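Local coordinates for protein 4-alpha-glucanotransferase (Streptococcus agalactiae, PDB 6M6T) that belongs to the amylomaltase family of TIM-barrel enzymes and holds glycan ligands in pockets of its single chain, at residues F369-T374 with E417-R422; D397-V400 with E406-T409; P424-P427 with L433-L436. All coordinates share one frame; numbering follows the deposited sequence.

Interaction 1 (F369-T374 with E417-R422); sequences FGFYDT and ENYMRR. With AC1 (4,6-dideoxy-4-{[(1S,4R,5S,6S)-4,5,6-trihydroxy-3-(hydroxymethyl)cyclohex-2-en-1-yl]amino}-alpha-D-glucopyranose), chain J.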
# COMPACT_ATOMS: atom_id res chain seq x y z
N PHE A 369 4.48 11.24 -16.72
CA PHE A 369 3.79 10.85 -17.94
C PHE A 369 3.54 12.03 -18.88
O PHE A 369 2.98 11.83 -19.97
CB PHE A 369 2.44 10.21 -17.62
CG PHE A 369 2.53 8.96 -16.79
CD1 PHE A 369 3.50 8.00 -17.05
CD2 PHE A 369 1.61 8.72 -15.78
CE1 PHE A 369 3.55 6.84 -16.31
CE2 PHE A 369 1.67 7.57 -15.03
CZ PHE A 369 2.64 6.63 -15.30
N GLY A 370 3.90 13.25 -18.48
CA GLY A 370 3.41 14.43 -19.15
C GLY A 370 4.44 15.24 -19.91
O GLY A 370 4.18 16.40 -20.24
N PHE A 371 5.60 14.66 -20.19
CA PHE A 371 6.61 15.32 -21.01
C PHE A 371 7.07 14.42 -22.15
O PHE A 371 8.02 14.78 -22.85
CB PHE A 371 7.83 15.75 -20.16
CG PHE A 371 7.53 16.86 -19.17
CD1 PHE A 371 7.33 18.16 -19.60
CD2 PHE A 371 7.43 16.59 -17.82
CE1 PHE A 371 7.04 19.16 -18.71
CE2 PHE A 371 7.14 17.59 -16.93
CZ PHE A 371 6.95 18.88 -17.38
N TYR A 372 6.44 13.26 -22.33
CA TYR A 372 6.74 12.41 -23.48
C TYR A 372 6.24 13.01 -24.78
O TYR A 372 6.68 12.58 -25.85
CB TYR A 372 6.14 11.02 -23.31
CG TYR A 372 6.74 10.25 -22.16
CD1 TYR A 372 8.09 9.98 -22.13
CD2 TYR A 372 5.95 9.79 -21.12
CE1 TYR A 372 8.65 9.28 -21.08
CE2 TYR A 372 6.48 9.11 -20.06
CZ TYR A 372 7.84 8.85 -20.04
OH TYR A 372 8.39 8.15 -18.99
N ASP A 373 5.34 13.97 -24.73
CA ASP A 373 4.80 14.60 -25.92
C ASP A 373 5.15 16.08 -25.85
O ASP A 373 4.52 16.84 -25.11
CB ASP A 373 3.30 14.34 -26.01
CG ASP A 373 2.57 15.39 -26.79
OD1 ASP A 373 3.20 16.12 -27.59
OD2 ASP A 373 1.34 15.51 -26.60
N THR A 374 6.14 16.49 -26.66
CA THR A 374 6.65 17.86 -26.68
C THR A 374 5.67 18.88 -27.24
O THR A 374 6.04 20.06 -27.31
CB THR A 374 7.95 17.94 -27.48
OG1 THR A 374 7.86 17.09 -28.63
CG2 THR A 374 9.12 17.50 -26.65
N GLU A 417 13.69 20.71 -19.92
CA GLU A 417 14.52 21.72 -19.26
C GLU A 417 14.02 23.13 -19.59
O GLU A 417 14.17 24.04 -18.77
CB GLU A 417 15.99 21.54 -19.66
CG GLU A 417 16.64 20.26 -19.12
CD GLU A 417 18.14 20.14 -19.44
OE1 GLU A 417 18.54 20.42 -20.59
OE2 GLU A 417 18.91 19.75 -18.53
N ASN A 418 13.44 23.31 -20.77
CA ASN A 418 12.79 24.56 -21.12
C ASN A 418 11.57 24.85 -20.23
O ASN A 418 11.59 25.75 -19.39
CB ASN A 418 12.37 24.52 -22.59
CG ASN A 418 12.81 25.74 -23.35
OD1 ASN A 418 13.02 26.80 -22.76
ND2 ASN A 418 12.95 25.61 -24.68
N TYR A 419 10.53 24.02 -20.40
CA TYR A 419 9.25 24.14 -19.72
C TYR A 419 9.35 24.45 -18.24
O TYR A 419 8.54 25.20 -17.71
CB TYR A 419 8.47 22.84 -19.89
CG TYR A 419 7.02 22.92 -19.52
CD1 TYR A 419 6.62 22.90 -18.19
CD2 TYR A 419 6.04 22.96 -20.50
CE1 TYR A 419 5.26 22.95 -17.85
CE2 TYR A 419 4.69 23.01 -20.18
CZ TYR A 419 4.31 23.00 -18.85
OH TYR A 419 2.97 23.05 -18.55
N MET A 420 10.30 23.83 -17.56
CA MET A 420 10.41 23.92 -16.12
C MET A 420 11.46 24.91 -15.66
O MET A 420 11.61 25.11 -14.45
CB MET A 420 10.69 22.54 -15.52
CG MET A 420 9.54 21.56 -15.69
SD MET A 420 9.81 19.95 -14.96
CE MET A 420 10.24 19.04 -16.43
N ARG A 421 12.20 25.52 -16.59
CA ARG A 421 13.15 26.58 -16.28
C ARG A 421 14.28 26.09 -15.38
O ARG A 421 14.55 26.65 -14.31
CB ARG A 421 12.44 27.79 -15.65
CG ARG A 421 11.29 28.35 -16.48
CD ARG A 421 11.75 28.52 -17.92
NE ARG A 421 12.89 29.43 -18.03
CZ ARG A 421 13.81 29.38 -19.00
NH1 ARG A 421 13.74 28.44 -19.95
NH2 ARG A 421 14.80 30.26 -19.03
N ARG A 422 14.97 25.04 -15.82
CA ARG A 422 16.08 24.51 -15.04
C ARG A 422 17.24 25.50 -15.07
O ARG A 422 17.76 25.83 -16.15
CB ARG A 422 16.52 23.14 -15.53
CG ARG A 422 17.76 22.58 -14.79
CD ARG A 422 18.32 21.30 -15.43
NE ARG A 422 19.46 20.73 -14.71
CZ ARG A 422 19.84 19.45 -14.79
NH1 ARG A 422 19.18 18.58 -15.56
NH2 ARG A 422 20.90 19.03 -14.11
C1 AC1 J . 0.51 3.75 -18.58
O2 AC1 J . 0.07 1.75 -19.88
C2 AC1 J . 0.46 2.22 -18.58
C4A AC1 J . -2.32 0.87 -11.99
C3 AC1 J . -0.58 1.77 -17.61
O3 AC1 J . -0.59 0.34 -17.65
C4 AC1 J . -0.24 2.26 -16.20
N4A AC1 J . -1.30 1.94 -15.24
C5 AC1 J . -0.09 3.77 -16.18
O5 AC1 J . 0.85 4.22 -17.21
C6 AC1 J . 0.36 4.18 -14.77
C1B AC1 J . -1.25 0.59 -14.67
C2B AC1 J . -2.66 0.26 -14.29
O2B AC1 J . -3.47 0.51 -15.44
C3B AC1 J . -3.09 1.21 -13.20
O3B AC1 J . -4.46 1.00 -12.87
O4 AC1 J . -2.63 1.82 -10.95
C5B AC1 J . -0.94 0.82 -12.27
C7B AC1 J . -0.43 0.62 -13.55
C6B AC1 J . 0.02 0.91 -11.10
O6B AC1 J . -0.62 1.71 -10.11
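Met420 and Tyr419 meet the ring of Phe371 from two directions, one over a face and one at its edge. From Met420 CB, which rests near Thr435 of helix 428-438, the first torsion sets CG anti to the carbonyl carbon (chi1 -67°). CG then passes Phe371 CZ at 4.1 Å. SD stands obliquely to the ring, 3.9 Å from Phe371 CZ, in a Met-aromatic contact. A bend at the last torsion carries CE over the face. CE lies 3.7 Å from the centroid of the Phe371 ring, displaced toward CZ and CE2, a CH-pi contact. The contact joins two parts of the TIM-barrel chain: the loop after strand 363-366 and the end of helix 410-419, which finishes in a Schellman motif with Arg421 at positive phi. Tyr419 meets the Phe371 ring as a T-shaped pair. The CE1 corner of Phe371 points at the Tyr419 face, 3.8 Å from Tyr419 CD1, with the planes at 77°. The hydroxyl of Tyr419 is hydrogen-bonded to His383 ND1. Phe371 also touches Tyr415 of the same helix. Two residues earlier, Phe369 turns to the glycan pocket, where its CZ comes 3.4 Å from C6 of AC1.

Interaction 2 (D397-V400 with E406-T409); sequences DNEV and ENLT. With ASO (1,5-anhydro-D-glucitol), chain I; AC1 (4,6-dideoxy-4-{[(1S,4R,5S,6S)-4,5,6-trihydroxy-3-(hydroxymethyl)cyclohex-2-en-1-yl]amino}-alpha-D-glucopyranose), chain J.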
# COMPACT_ATOMS: atom_id res chain seq x y z
N ASP A 397 5.29 3.22 -8.44
CA ASP A 397 5.39 2.36 -9.62
C ASP A 397 6.13 3.00 -10.78
O ASP A 397 6.44 2.32 -11.75
CB ASP A 397 4.00 1.93 -10.07
CG ASP A 397 3.13 1.48 -8.90
OD1 ASP A 397 2.51 2.36 -8.28
OD2 ASP A 397 3.07 0.25 -8.62
N ASN A 398 6.44 4.29 -10.68
CA ASN A 398 7.19 5.01 -11.69
C ASN A 398 8.65 5.06 -11.31
O ASN A 398 9.03 4.80 -10.18
CB ASN A 398 6.65 6.44 -11.84
CG ASN A 398 5.26 6.48 -12.42
OD1 ASN A 398 4.27 6.73 -11.71
ND2 ASN A 398 5.16 6.24 -13.71
N GLU A 399 9.47 5.45 -12.27
CA GLU A 399 10.88 5.64 -11.99
C GLU A 399 11.07 6.77 -10.98
O GLU A 399 10.20 7.62 -10.80
CB GLU A 399 11.61 5.96 -13.29
CG GLU A 399 11.21 5.04 -14.41
CD GLU A 399 11.53 5.60 -15.77
OE1 GLU A 399 10.65 6.30 -16.35
OE2 GLU A 399 12.67 5.35 -16.25
N VAL A 400 12.21 6.77 -10.30
CA VAL A 400 12.59 7.98 -9.58
C VAL A 400 12.93 9.03 -10.62
O VAL A 400 13.35 8.71 -11.74
CB VAL A 400 13.77 7.72 -8.63
CG1 VAL A 400 13.47 6.54 -7.71
CG2 VAL A 400 15.04 7.52 -9.42
N GLU A 406 16.83 10.03 -17.34
CA GLU A 406 17.76 9.38 -18.26
C GLU A 406 17.06 8.99 -19.55
O GLU A 406 17.59 9.21 -20.65
CB GLU A 406 18.37 8.13 -17.64
CG GLU A 406 18.65 8.19 -16.15
CD GLU A 406 19.71 7.19 -15.74
OE1 GLU A 406 20.35 6.60 -16.66
OE2 GLU A 406 19.91 6.99 -14.52
N ASN A 407 15.87 8.40 -19.45
CA ASN A 407 15.24 7.74 -20.59
C ASN A 407 14.34 8.68 -21.37
O ASN A 407 13.18 8.38 -21.65
CB ASN A 407 14.47 6.53 -20.10
CG ASN A 407 15.35 5.62 -19.28
OD1 ASN A 407 16.47 5.31 -19.70
ND2 ASN A 407 14.87 5.22 -18.11
N LEU A 408 14.90 9.83 -21.73
CA LEU A 408 14.19 10.85 -22.48
C LEU A 408 14.95 11.12 -23.78
O LEU A 408 16.19 11.23 -23.79
CB LEU A 408 14.04 12.13 -21.67
CG LEU A 408 12.85 12.40 -20.72
CD1 LEU A 408 12.43 11.15 -19.96
CD2 LEU A 408 13.14 13.58 -19.74
N THR A 409 14.19 11.17 -24.88
CA THR A 409 14.67 11.80 -26.10
C THR A 409 15.41 13.08 -25.77
O THR A 409 14.90 13.91 -25.01
CB THR A 409 13.46 12.15 -26.98
OG1 THR A 409 12.48 11.10 -26.91
CG2 THR A 409 13.86 12.42 -28.44
C1 ASO I . -2.49 -1.19 -7.93
C2 ASO I . -0.98 -0.94 -7.78
C3 ASO I . -0.20 -1.87 -8.73
C4 ASO I . -0.57 -3.33 -8.38
C5 ASO I . -2.06 -3.51 -8.49
C6 ASO I . -2.42 -4.87 -7.89
O2 ASO I . -0.65 0.43 -8.04
O3 ASO I . 1.25 -1.65 -8.58
O4 ASO I . 0.12 -4.28 -9.23
O5 ASO I . -2.74 -2.58 -7.65
O6 ASO I . -3.69 -4.79 -7.22
C1 AC1 J . 0.51 3.75 -18.58
O2 AC1 J . 0.07 1.75 -19.88
C2 AC1 J . 0.46 2.22 -18.58
C4A AC1 J . -2.32 0.87 -11.99
C3 AC1 J . -0.58 1.77 -17.61
O3 AC1 J . -0.59 0.34 -17.65
C4 AC1 J . -0.24 2.26 -16.20
N4A AC1 J . -1.30 1.94 -15.24
C5 AC1 J . -0.09 3.77 -16.18
O5 AC1 J . 0.85 4.22 -17.21
C6 AC1 J . 0.36 4.18 -14.77
C1B AC1 J . -1.25 0.59 -14.67
C2B AC1 J . -2.66 0.26 -14.29
O2B AC1 J . -3.47 0.51 -15.44
C3B AC1 J . -3.09 1.21 -13.20
O3B AC1 J . -4.46 1.00 -12.87
O4 AC1 J . -2.63 1.82 -10.95
C5B AC1 J . -0.94 0.82 -12.27
C7B AC1 J . -0.43 0.62 -13.55
C6B AC1 J . 0.02 0.91 -11.10
O6B AC1 J . -0.62 1.71 -10.11
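Glu399 accepts one hydrogen bond from Asn407, and this bond makes the contact. Asn407 ND2 stands 2.9 Å from Glu399 OE2. The N-H...O angle is 141°, so the bond is clearly bent. The nitrogen lies almost in line with the CD-OE2 bond of Glu399. OE2 in turn sits in the amide plane of Asn407, and the carboxylate and amide planes are only 3° apart. The two flat groups thus lie in nearly one plane.

The torsions explain the reach. Glu399 has CG beside its backbone N (chi1 -46°) and is extended at chi2, which carries the carboxylate out from its loop. The last torsion turns the carboxylate across the chain, into the plane of the amide. Asn407 also has CG beside its backbone N, and its short side chain presents the amide to the incoming oxygen. Asn407 is the centre of an inverse gamma turn and is exposed, so the bond lies at the surface. Glu399 also touches Arg459, whose NH2 is hydrogen-bonded to the backbone O of Asp397.

At the other end of 397-400, Asp397 is buried and turned toward the ligands. Its OD2 is hydrogen-bonded to O3 of ASO at 2.6 Å, with a weak hydrogen bond from Asn461 ND2. Its OD1 is 3.7 Å from O6B of AC1. Between the two segments runs the short helix 401-404, with Val400 at its N-cap position. Segment 397-400 follows strand 389-392 of the parallel barrel, and ligand-binding residues in such loops after the strands are typical of the TIM-barrel pocket.

Interaction 3 (P424-P427 with L433-L436); sequences PNEP and LRTL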
# COMPACT_ATOMS: atom_id res chain seq x y z
N PRO A 424 21.13 26.46 -14.56
CA PRO A 424 22.35 25.66 -14.75
C PRO A 424 23.01 25.36 -13.41
O PRO A 424 22.95 26.15 -12.47
CB PRO A 424 23.23 26.55 -15.64
CG PRO A 424 22.32 27.58 -16.21
CD PRO A 424 21.25 27.79 -15.17
N ASN A 425 23.64 24.16 -13.33
CA ASN A 425 24.30 23.66 -12.11
C ASN A 425 23.29 23.23 -11.04
O ASN A 425 23.51 23.44 -9.84
CB ASN A 425 25.30 24.68 -11.54
CG ASN A 425 26.54 24.85 -12.40
OD1 ASN A 425 26.92 23.96 -13.18
ND2 ASN A 425 27.20 26.00 -12.27
N GLU A 426 22.18 22.62 -11.45
CA GLU A 426 21.07 22.31 -10.53
C GLU A 426 20.61 20.87 -10.76
O GLU A 426 20.20 20.53 -11.90
CB GLU A 426 19.92 23.30 -10.73
CG GLU A 426 18.77 23.25 -9.69
CD GLU A 426 17.50 24.06 -10.11
OE1 GLU A 426 16.79 24.58 -9.21
OE2 GLU A 426 17.20 24.16 -11.33
N PRO A 427 20.63 20.00 -9.75
CA PRO A 427 20.10 18.65 -9.95
C PRO A 427 18.62 18.73 -10.30
O PRO A 427 17.87 19.50 -9.70
CB PRO A 427 20.33 17.95 -8.60
CG PRO A 427 21.22 18.87 -7.81
CD PRO A 427 20.97 20.25 -8.34
N LEU A 433 10.65 19.25 -8.76
CA LEU A 433 9.84 19.44 -7.56
C LEU A 433 9.44 20.90 -7.37
O LEU A 433 8.33 21.18 -6.87
CB LEU A 433 10.61 18.93 -6.36
CG LEU A 433 10.58 17.41 -6.19
CD1 LEU A 433 11.70 16.97 -5.28
CD2 LEU A 433 9.25 17.04 -5.60
N ARG A 434 10.29 21.85 -7.78
CA ARG A 434 9.85 23.25 -7.81
C ARG A 434 8.61 23.39 -8.68
O ARG A 434 7.59 23.94 -8.24
CB ARG A 434 10.98 24.17 -8.30
CG ARG A 434 12.05 24.45 -7.24
CD ARG A 434 12.32 25.96 -7.12
NE ARG A 434 12.94 26.30 -5.84
CZ ARG A 434 14.16 25.93 -5.50
NH1 ARG A 434 14.91 25.24 -6.34
NH2 ARG A 434 14.65 26.28 -4.31
N THR A 435 8.67 22.83 -9.90
CA THR A 435 7.50 22.95 -10.78
C THR A 435 6.28 22.26 -10.18
O THR A 435 5.20 22.86 -10.10
CB THR A 435 7.80 22.39 -12.16
OG1 THR A 435 9.01 22.97 -12.65
CG2 THR A 435 6.68 22.78 -13.09
N LEU A 436 6.42 21.00 -9.75
CA LEU A 436 5.31 20.27 -9.11
C LEU A 436 4.64 21.10 -8.03
O LEU A 436 3.41 21.14 -7.93
CB LEU A 436 5.82 18.96 -8.50
CG LEU A 436 4.88 18.15 -7.59
CD1 LEU A 436 3.62 17.74 -8.29
CD2 LEU A 436 5.56 16.92 -7.09
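OE2 of Glu426 is held by two groups, the backbone N of Leu423 and, weakly, OG1 of Thr431, while its partner oxygen OE1 faces Arg434. The contact with Arg434 is a salt bridge. OE1 of Glu426 and NH1 of Arg434 are 3.5 Å apart, which is long for such a pair. OE1 comes at the edge of the guanidinium, near its plane. The carboxylate and guanidinium planes are 22° apart, so the two groups are only modestly tilted against each other.

Glu426 places CG anti to its backbone N (chi1 -171°) and runs extended from there. This sends the carboxylate away from the 424-427 loop and toward helix 428-438. Arg434 comes from that helix with a chain bent at its second torsion. Pro427 stands between the loop and the helix, at the N-cap position. The salt bridge therefore ties the residue just ahead of the N-cap to a side chain further along the same helix. Leu433 and Leu436, from the same stretch of helix, pack on strand 443-447 of the barrel.

Arg434 has a second acidic partner, since its NH2 forms a salt bridge with OE1 of Glu489 on helix 481-493. The guanidinium is thus shared between two carboxylates, one on each terminal nitrogen. The backbone N-H and the arginine would both favour a charged Glu426. With the distance this long and the site near the surface, the attraction is probably a moderate electrostatic one that adds to the hydrogen bond from Leu423 N, probably the stronger hold.

In the fold
All three contacts lie on the same side of the chain's centre. Interaction 2 is nested in the loop closed by interaction 1, and their centres are about 13 Å apart. They meet where Phe369 packs on Asn398. Phe369 of interaction 1 and Asp397 of interaction 2 both come near AC1. The touching pairs themselves stand back from the sugars: the side chain of Phe371 is about 11 Å, and that of Glu399 about 12 Å, from a bound GLC. Interaction 3 follows in series. Its centre is about 12 Å from that of interaction 1, and Met420 CB packs on Thr435 OG1 at 3.4 Å. Interactions 2 and 3 do not touch; their nearest atoms are about 10 Å apart.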